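Bacterial leucyl aminopeptidase (Legionella pneumophila, PDB 6ESL) probably removes N-terminal residues, leucine among them, from peptides as a secreted zinc aminopeptidase with a redundant role in nutrient acquisition during intracellular infection of amoebas. Local coordinates at residues B[137-150]-B[210-224]. Sequence-based numbering, arbitrary orientation.
With ZN (zinc ion), chain E; ZN (zinc ion), chain F.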
ATOM      1  N   LEU B 137      -7.445  12.985 -28.843  1.00 35.06           N
ATOM      2  CA  LEU B 137      -7.033  11.612 -29.198  1.00 33.82           C
ATOM      3  C   LEU B 137      -7.093  11.369 -30.726  1.00 34.59           C
ATOM      4  O   LEU B 137      -6.223  10.705 -31.344  1.00 32.04           O
ATOM      5  CB  LEU B 137      -7.877  10.628 -28.437  1.00 32.89           C
ATOM      6  CG  LEU B 137      -7.396   9.181 -28.560  1.00 34.49           C
ATOM      7  CD1 LEU B 137      -5.966   8.928 -28.191  1.00 34.22           C
ATOM      8  CD2 LEU B 137      -8.265   8.346 -27.668  1.00 36.40           C
ATOM      9  N   THR B 138      -8.126  11.931 -31.338  1.00 33.87           N
ATOM     10  CA  THR B 138      -8.219  11.890 -32.801  1.00 36.04           C
ATOM     11  C   THR B 138      -6.981  12.513 -33.397  1.00 34.94           C
ATOM     12  O   THR B 138      -6.344  11.914 -34.235  1.00 34.42           O
ATOM     13  CB  THR B 138      -9.529  12.534 -33.270  1.00 36.39           C
ATOM     14  OG1 THR B 138     -10.600  11.711 -32.753  1.00 37.62           O
ATOM     15  CG2 THR B 138      -9.623  12.675 -34.846  1.00 38.04           C
ATOM     16  N   HIS B 139      -6.627  13.693 -32.939  1.00 37.25           N
ATOM     17  CA  HIS B 139      -5.449  14.351 -33.525  1.00 38.86           C
ATOM     18  C   HIS B 139      -4.177  13.560 -33.204  1.00 36.62           C
ATOM     19  O   HIS B 139      -3.362  13.250 -34.083  1.00 36.48           O
ATOM     20  CB  HIS B 139      -5.332  15.742 -32.964  1.00 43.18           C
ATOM     21  CG  HIS B 139      -4.261  16.539 -33.641  1.00 48.10           C
ATOM     22  ND1 HIS B 139      -2.931  16.462 -33.254  1.00 49.52           N
ATOM     23  CD2 HIS B 139      -4.298  17.337 -34.740  1.00 47.10           C
ATOM     24  CE1 HIS B 139      -2.207  17.208 -34.072  1.00 48.65           C
ATOM     25  NE2 HIS B 139      -3.008  17.755 -34.961  1.00 47.91           N
ATOM     26  N   MET B 140      -3.999  13.140 -31.943  1.00 35.41           N
ATOM     27  CA  MET B 140      -2.712  12.469 -31.582  1.00 34.12           C
ATOM     28  C   MET B 140      -2.552  11.202 -32.370  1.00 31.60           C
ATOM     29  O   MET B 140      -1.467  10.942 -32.864  1.00 31.58           O
ATOM     30  CB  MET B 140      -2.640  12.149 -30.090  1.00 35.41           C
ATOM     31  CG  MET B 140      -2.406  13.377 -29.242  1.00 39.14           C
ATOM     32  SD  MET B 140      -1.965  12.976 -27.528  1.00 38.36           S
ATOM     33  CE  MET B 140      -0.273  12.370 -27.652  1.00 37.53           C
ATOM     34  N   THR B 141      -3.628  10.433 -32.529  1.00 30.81           N
ATOM     35  CA  THR B 141      -3.516   9.157 -33.239  1.00 32.38           C
ATOM     36  C   THR B 141      -3.363   9.290 -34.769  1.00 34.84           C
ATOM     37  O   THR B 141      -3.091   8.316 -35.446  1.00 36.40           O
ATOM     38  CB  THR B 141      -4.677   8.220 -32.949  1.00 32.97           C
ATOM     39  OG1 THR B 141      -5.959   8.820 -33.337  1.00 33.58           O
ATOM     40  CG2 THR B 141      -4.753   7.831 -31.448  1.00 31.56           C
ATOM     41  N   SER B 142      -3.452  10.502 -35.283  1.00 36.72           N
ATOM     42  CA  SER B 142      -3.315  10.691 -36.722  1.00 39.67           C
ATOM     43  C   SER B 142      -1.892  10.915 -37.120  1.00 41.30           C
ATOM     44  O   SER B 142      -1.595  10.747 -38.315  1.00 39.96           O
ATOM     45  CB  SER B 142      -4.218  11.826 -37.198  1.00 43.90           C
ATOM     46  OG  SER B 142      -3.531  13.012 -36.919  1.00 48.45           O
ATOM     47  N   TYR B 143      -0.976  11.086 -36.175  1.00 38.40           N
ATOM     48  CA  TYR B 143       0.433  11.119 -36.546  1.00 38.86           C
ATOM     49  C   TYR B 143       0.771   9.659 -36.928  1.00 37.04           C
ATOM     50  O   TYR B 143       0.267   8.730 -36.297  1.00 38.71           O
ATOM     51  CB  TYR B 143       1.296  11.586 -35.377  1.00 37.45           C
ATOM     52  CG  TYR B 143       1.011  13.003 -34.934  1.00 37.16           C
ATOM     53  CD1 TYR B 143       1.685  14.077 -35.499  1.00 38.11           C
ATOM     54  CD2 TYR B 143       0.068  13.267 -33.949  1.00 36.28           C
ATOM     55  CE1 TYR B 143       1.429  15.374 -35.097  1.00 38.81           C
ATOM     56  CE2 TYR B 143      -0.196  14.560 -33.540  1.00 36.70           C
ATOM     57  CZ  TYR B 143       0.487  15.610 -34.117  1.00 39.09           C
ATOM     58  OH  TYR B 143       0.228  16.900 -33.714  1.00 38.18           O
ATOM     59  N   TYR B 144       1.607   9.454 -37.946  1.00 36.79           N
ATOM     60  CA  TYR B 144       1.983   8.131 -38.409  1.00 35.98           C
ATOM     61  C   TYR B 144       2.530   7.319 -37.193  1.00 35.06           C
ATOM     62  O   TYR B 144       2.205   6.142 -37.001  1.00 32.76           O
ATOM     63  CB  TYR B 144       2.992   8.227 -39.548  1.00 39.32           C
ATOM     64  CG  TYR B 144       3.475   6.906 -40.057  1.00 41.59           C
ATOM     65  CD1 TYR B 144       2.666   6.164 -40.914  1.00 43.89           C
ATOM     66  CD2 TYR B 144       4.713   6.364 -39.679  1.00 42.48           C
ATOM     67  CE1 TYR B 144       3.064   4.913 -41.370  1.00 44.63           C
ATOM     68  CE2 TYR B 144       5.107   5.127 -40.133  1.00 44.53           C
ATOM     69  CZ  TYR B 144       4.268   4.421 -40.993  1.00 45.06           C
ATOM     70  OH  TYR B 144       4.576   3.177 -41.422  1.00 46.37           O
ATOM     71  N   ASN B 145       3.370   8.002 -36.411  1.00 33.27           N
ATOM     72  CA  ASN B 145       3.753   7.558 -35.038  1.00 32.82           C
ATOM     73  C   ASN B 145       4.181   8.788 -34.282  1.00 33.78           C
ATOM     74  O   ASN B 145       4.192   9.910 -34.846  1.00 33.62           O
ATOM     75  CB  ASN B 145       4.790   6.477 -35.038  1.00 32.27           C
ATOM     76  CG  ASN B 145       6.179   6.951 -35.644  1.00 32.74           C
ATOM     77  OD1 ASN B 145       6.729   8.067 -35.337  1.00 34.27           O
ATOM     78  ND2 ASN B 145       6.702   6.107 -36.507  1.00 29.72           N
ATOM     79  N   ARG B 146       4.518   8.605 -32.990  1.00 31.24           N
ATOM     80  CA  ARG B 146       5.024   9.729 -32.193  1.00 29.35           C
ATOM     81  C   ARG B 146       6.316   9.331 -31.507  1.00 30.63           C
ATOM     82  O   ARG B 146       6.606   9.755 -30.367  1.00 30.44           O
ATOM     83  CB  ARG B 146       3.945  10.163 -31.238  1.00 29.32           C
ATOM     84  CG  ARG B 146       2.527  10.360 -31.883  1.00 29.38           C
ATOM     85  CD  ARG B 146       1.542  10.855 -30.848  1.00 28.23           C
ATOM     86  NE  ARG B 146       1.291   9.916 -29.693  1.00 28.27           N
ATOM     87  CZ  ARG B 146       0.381   8.941 -29.686  1.00 29.24           C
ATOM     88  NH1 ARG B 146      -0.351   8.648 -30.778  1.00 31.12           N
ATOM     89  NH2 ARG B 146       0.126   8.260 -28.568  1.00 26.19           N
ATOM     90  N   SER B 147       7.131   8.560 -32.248  1.00 30.99           N
ATOM     91  CA  SER B 147       8.439   8.149 -31.818  1.00 31.59           C
ATOM     92  C   SER B 147       9.406   9.281 -31.556  1.00 33.82           C
ATOM     93  O   SER B 147       9.524  10.216 -32.378  1.00 34.20           O
ATOM     94  CB  SER B 147       9.037   7.271 -32.872  1.00 32.44           C
ATOM     95  OG  SER B 147      10.329   6.803 -32.535  1.00 32.90           O
ATOM     96  N   ALA B 148      10.165   9.138 -30.439  1.00 32.72           N
ATOM     97  CA  ALA B 148      11.043  10.157 -29.991  1.00 32.95           C
ATOM     98  C   ALA B 148      12.230  10.409 -30.968  1.00 33.55           C
ATOM     99  O   ALA B 148      12.908  11.391 -30.818  1.00 33.30           O
ATOM    100  CB  ALA B 148      11.550   9.840 -28.630  1.00 32.00           C
ATOM    101  N   THR B 149      12.441   9.529 -31.925  1.00 34.57           N
ATOM    102  CA  THR B 149      13.564   9.660 -32.879  1.00 37.86           C
ATOM    103  C   THR B 149      13.066  10.227 -34.199  1.00 38.57           C
ATOM    104  O   THR B 149      13.897  10.300 -35.112  1.00 37.61           O
ATOM    105  CB  THR B 149      14.228   8.288 -33.232  1.00 38.08           C
ATOM    106  OG1 THR B 149      13.218   7.373 -33.687  1.00 37.94           O
ATOM    107  CG2 THR B 149      14.950   7.686 -32.015  1.00 38.90           C
ATOM    108  N   LYS B 150      11.779  10.531 -34.311  1.00 36.71           N
ATOM    109  CA  LYS B 150      11.157  10.981 -35.573  1.00 39.00           C
ATOM    110  C   LYS B 150      10.577  12.372 -35.571  1.00 39.44           C
ATOM    111  O   LYS B 150      10.148  12.898 -34.559  1.00 38.16           O
ATOM    112  CB  LYS B 150      10.053  10.017 -35.979  1.00 39.62           C
ATOM    113  CG  LYS B 150      10.545   8.566 -36.057  1.00 41.26           C
ATOM    114  CD  LYS B 150      11.514   8.423 -37.235  1.00 44.22           C
ATOM    115  CE  LYS B 150      11.410   7.058 -37.855  1.00 45.97           C
ATOM    116  NZ  LYS B 150      12.157   6.129 -37.072  1.00 47.58           N
ATOM    117  N   MET B 210       4.023  11.037 -24.446  1.00 25.03           N
ATOM    118  CA  MET B 210       3.452  11.488 -25.699  1.00 25.46           C
ATOM    119  C   MET B 210       3.826  10.505 -26.830  1.00 25.81           C
ATOM    120  O   MET B 210       3.286  10.600 -27.981  1.00 25.36           O
ATOM    121  CB  MET B 210       4.005  12.907 -26.033  1.00 27.54           C
ATOM    122  CG  MET B 210       5.463  12.958 -26.460  1.00 28.00           C
ATOM    123  SD  MET B 210       5.885  14.627 -27.016  1.00 30.47           S
ATOM    124  CE  MET B 210       6.084  15.541 -25.532  1.00 30.62           C
ATOM    125  N   ASP B 211       4.808   9.651 -26.576  1.00 25.34           N
ATOM    126  CA  ASP B 211       5.438   8.860 -27.609  1.00 25.52           C
ATOM    127  C   ASP B 211       4.849   7.476 -27.849  1.00 25.87           C
ATOM    128  O   ASP B 211       4.033   6.989 -27.071  1.00 23.61           O
ATOM    129  CB  ASP B 211       6.969   8.742 -27.375  1.00 24.98           C
ATOM    130  CG  ASP B 211       7.306   7.893 -26.141  1.00 24.63           C
ATOM    131  OD1 ASP B 211       6.670   8.127 -25.113  1.00 23.88           O
ATOM    132  OD2 ASP B 211       8.221   7.039 -26.247  1.00 25.94           O
ATOM    133  N   THR B 212       5.330   6.872 -28.939  1.00 26.26           N
ATOM    134  CA  THR B 212       5.043   5.525 -29.370  1.00 26.25           C
ATOM    135  C   THR B 212       6.281   4.876 -29.890  1.00 27.08           C
ATOM    136  O   THR B 212       7.397   5.476 -29.943  1.00 28.97           O
ATOM    137  CB  THR B 212       4.019   5.526 -30.540  1.00 28.16           C
ATOM    138  OG1 THR B 212       4.654   6.082 -31.753  1.00 28.41           O
ATOM    139  CG2 THR B 212       2.768   6.278 -30.166  1.00 28.74           C
ATOM    140  N   LEU B 213       6.132   3.634 -30.299  1.00 28.32           N
ATOM    141  CA  LEU B 213       7.195   2.953 -31.044  1.00 30.34           C
ATOM    142  C   LEU B 213       7.274   3.538 -32.493  1.00 31.12           C
ATOM    143  O   LEU B 213       6.432   4.345 -32.919  1.00 29.41           O
ATOM    144  CB  LEU B 213       6.949   1.440 -31.091  1.00 31.56           C
ATOM    145  CG  LEU B 213       6.848   0.582 -29.858  1.00 33.94           C
ATOM    146  CD1 LEU B 213       7.051  -0.854 -30.180  1.00 33.96           C
ATOM    147  CD2 LEU B 213       7.878   1.139 -28.940  1.00 36.84           C
ATOM    148  N   ASP B 214       8.278   3.075 -33.219  1.00 32.48           N
ATOM    149  CA  ASP B 214       8.371   3.275 -34.641  1.00 34.45           C
ATOM    150  C   ASP B 214       7.410   2.439 -35.463  1.00 35.49           C
ATOM    151  O   ASP B 214       6.678   1.601 -34.949  1.00 34.92           O
ATOM    152  CB  ASP B 214       9.788   3.032 -35.164  1.00 37.81           C
ATOM    153  CG  ASP B 214      10.821   3.904 -34.503  1.00 38.53           C
ATOM    154  OD1 ASP B 214      10.678   5.140 -34.576  1.00 37.15           O
ATOM    155  OD2 ASP B 214      11.747   3.310 -33.871  1.00 40.32           O
ATOM    156  N   GLY B 215       7.380   2.712 -36.791  1.00 36.79           N
ATOM    157  CA  GLY B 215       6.341   2.099 -37.636  1.00 37.22           C
ATOM    158  C   GLY B 215       5.027   2.841 -37.507  1.00 36.06           C
ATOM    159  O   GLY B 215       4.927   3.935 -36.977  1.00 35.29           O
ATOM    160  N   ARG B 216       3.979   2.197 -38.006  1.00 38.42           N
ATOM    161  CA  ARG B 216       2.662   2.783 -37.908  1.00 40.36           C
ATOM    162  C   ARG B 216       2.090   2.475 -36.543  1.00 36.40           C
ATOM    163  O   ARG B 216       1.620   1.367 -36.285  1.00 34.81           O
ATOM    164  CB  ARG B 216       1.708   2.144 -38.916  1.00 45.37           C
ATOM    165  CG  ARG B 216       0.299   2.713 -38.881  1.00 51.79           C
ATOM    166  CD  ARG B 216       0.296   4.199 -39.202  1.00 59.50           C
ATOM    167  NE  ARG B 216      -1.049   4.766 -39.153  1.00 63.84           N
ATOM    168  CZ  ARG B 216      -1.598   5.294 -38.065  1.00 59.22           C
ATOM    169  NH1 ARG B 216      -0.918   5.330 -36.927  1.00 49.18           N
ATOM    170  NH2 ARG B 216      -2.829   5.787 -38.112  1.00 62.52           N
ATOM    171  N   MET B 217       2.131   3.468 -35.667  1.00 35.09           N
ATOM    172  CA  MET B 217       1.632   3.304 -34.273  1.00 33.10           C
ATOM    173  C   MET B 217       0.700   4.421 -33.905  1.00 31.71           C
ATOM    174  O   MET B 217       1.093   5.480 -33.473  1.00 33.27           O
ATOM    175  CB  MET B 217       2.868   3.303 -33.368  1.00 33.54           C
ATOM    176  CG  MET B 217       3.801   2.176 -33.633  1.00 34.31           C
ATOM    177  SD  MET B 217       3.178   0.617 -33.006  1.00 33.66           S
ATOM    178  CE  MET B 217       4.284  -0.570 -33.788  1.00 36.87           C
ATOM    179  N   PRO B 218      -0.593   4.206 -34.130  1.00 30.56           N
ATOM    180  CA  PRO B 218      -1.577   5.190 -33.633  1.00 31.06           C
ATOM    181  C   PRO B 218      -1.513   5.451 -32.116  1.00 28.66           C
ATOM    182  O   PRO B 218      -1.879   6.520 -31.652  1.00 28.84           O
ATOM    183  CB  PRO B 218      -2.943   4.570 -33.983  1.00 31.51           C
ATOM    184  CG  PRO B 218      -2.642   3.388 -34.785  1.00 32.06           C
ATOM    185  CD  PRO B 218      -1.199   2.985 -34.653  1.00 30.25           C
ATOM    186  N   GLY B 219      -1.068   4.478 -31.367  1.00 27.12           N
ATOM    187  CA  GLY B 219      -0.892   4.665 -29.934  1.00 26.69           C
ATOM    188  C   GLY B 219      -2.059   5.214 -29.197  1.00 26.72           C
ATOM    189  O   GLY B 219      -1.921   6.112 -28.397  1.00 27.45           O
ATOM    190  N   ALA B 220      -3.246   4.696 -29.495  1.00 26.72           N
ATOM    191  CA  ALA B 220      -4.418   5.255 -28.903  1.00 25.79           C
ATOM    192  C   ALA B 220      -4.442   5.056 -27.375  1.00 24.34           C
ATOM    193  O   ALA B 220      -4.643   5.988 -26.602  1.00 23.72           O
ATOM    194  CB  ALA B 220      -5.647   4.673 -29.599  1.00 27.21           C
ATOM    195  N   GLY B 221      -4.418   3.796 -26.990  1.00 23.13           N
ATOM    196  CA  GLY B 221      -4.368   3.405 -25.585  1.00 23.62           C
ATOM    197  C   GLY B 221      -3.064   3.826 -24.956  1.00 21.89           C
ATOM    198  O   GLY B 221      -3.064   4.565 -23.942  1.00 22.64           O
ATOM    199  N   ASP B 222      -1.992   3.395 -25.587  1.00 22.41           N
ATOM    200  CA  ASP B 222      -0.693   3.770 -25.075  1.00 23.04           C
ATOM    201  C   ASP B 222       0.065   4.729 -25.915  1.00 21.25           C
ATOM    202  O   ASP B 222       0.689   4.330 -26.894  1.00 24.17           O
ATOM    203  CB  ASP B 222       0.048   2.421 -24.986  1.00 22.28           C
ATOM    204  CG  ASP B 222       1.384   2.491 -24.302  1.00 25.00           C
ATOM    205  OD1 ASP B 222       1.679   3.467 -23.570  1.00 22.68           O
ATOM    206  OD2 ASP B 222       2.153   1.538 -24.507  1.00 26.28           O
ATOM    207  N   ASP B 223       0.200   6.002 -25.459  1.00 20.57           N
ATOM    208  CA  ASP B 223      -0.497   6.644 -24.341  1.00 20.63           C
ATOM    209  C   ASP B 223      -1.163   7.913 -24.837  1.00 22.29           C
ATOM    210  O   ASP B 223      -1.199   8.935 -24.146  1.00 22.12           O
ATOM    211  CB  ASP B 223       0.443   6.958 -23.203  1.00 19.86           C
ATOM    212  CG  ASP B 223      -0.258   7.473 -21.997  1.00 19.73           C
ATOM    213  OD1 ASP B 223      -1.442   7.182 -21.773  1.00 19.47           O
ATOM    214  OD2 ASP B 223       0.438   8.150 -21.183  1.00 20.98           O
ATOM    215  N   GLY B 224      -1.794   7.781 -26.005  1.00 23.12           N
ATOM    216  CA  GLY B 224      -2.710   8.790 -26.480  1.00 23.87           C
ATOM    217  C   GLY B 224      -3.792   9.103 -25.447  1.00 24.37           C
ATOM    218  O   GLY B 224      -4.106  10.242 -25.187  1.00 25.40           O
TER
HETATM  219 ZN    ZN E 401       4.201   1.898 -23.146  1.00 74.30          ZN
HETATM  220 ZN    ZN F 402       2.664   3.702 -21.890  1.00 23.88          ZN
HETATM  221  O   HOH W   1       0.488   8.056 -33.728  1.00 27.85           O
HETATM  222  O   HOH W   2      10.049   5.125 -30.085  1.00 34.14           O
HETATM  223  O   HOH W   3       9.894   6.841 -28.569  1.00 25.70           O
HETATM  224  O   HOH W   4       2.038   1.740 -21.150  1.00 17.30           O
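Arg146 reaches into the loop 210-219, which in this M28 peptidase fold leads from strand 203-209 to helix 220-239, carrier of the zinc ligand Asp222. Its guanidinium meets three backbone carbonyls near its own plane. Arg146 NE bonds Met210 O at 2.7 Å. Arg146 NH1 takes Pro218 O at 2.8 Å, and Arg146 NH2 points almost straight (175°) at Gly219 O. Arginine suits the place because its planar group directs several N-H donors outward in one plane, here tying both ends of the loop together. Thr212 CG2 sits 3.6 Å above the centre of one guanidinium face, while Met140 CB lies toward the rim of the opposite face; the chain bends at chi3 (-62°), which brings the planar group between them. The hydroxyl of Thr212 serves the backbone as well, OG1 accepting from Arg146 N and donating to Leu213 O. Farther along, Asn145 ND2 bonds Gly215 O in its amide plane, and OD1 accepts from Ser147 N in an Asx turn. Arg216 CA makes a CH-pi contact over one face of the Tyr144 ring, offset toward the rim.

In the second shell, Asp211 OD1 is hydrogen-bonded to His209 ND1. Asp222 bridges the two zinc ions, OD1 on the one shared with His209 and Asp284, OD2 on the one shared with Glu257. At the far end, Ser147 OG and Lys150 NZ (3.1 Å, a salt bridge) meet Asp214 OD1 from opposite faces of the carboxylate.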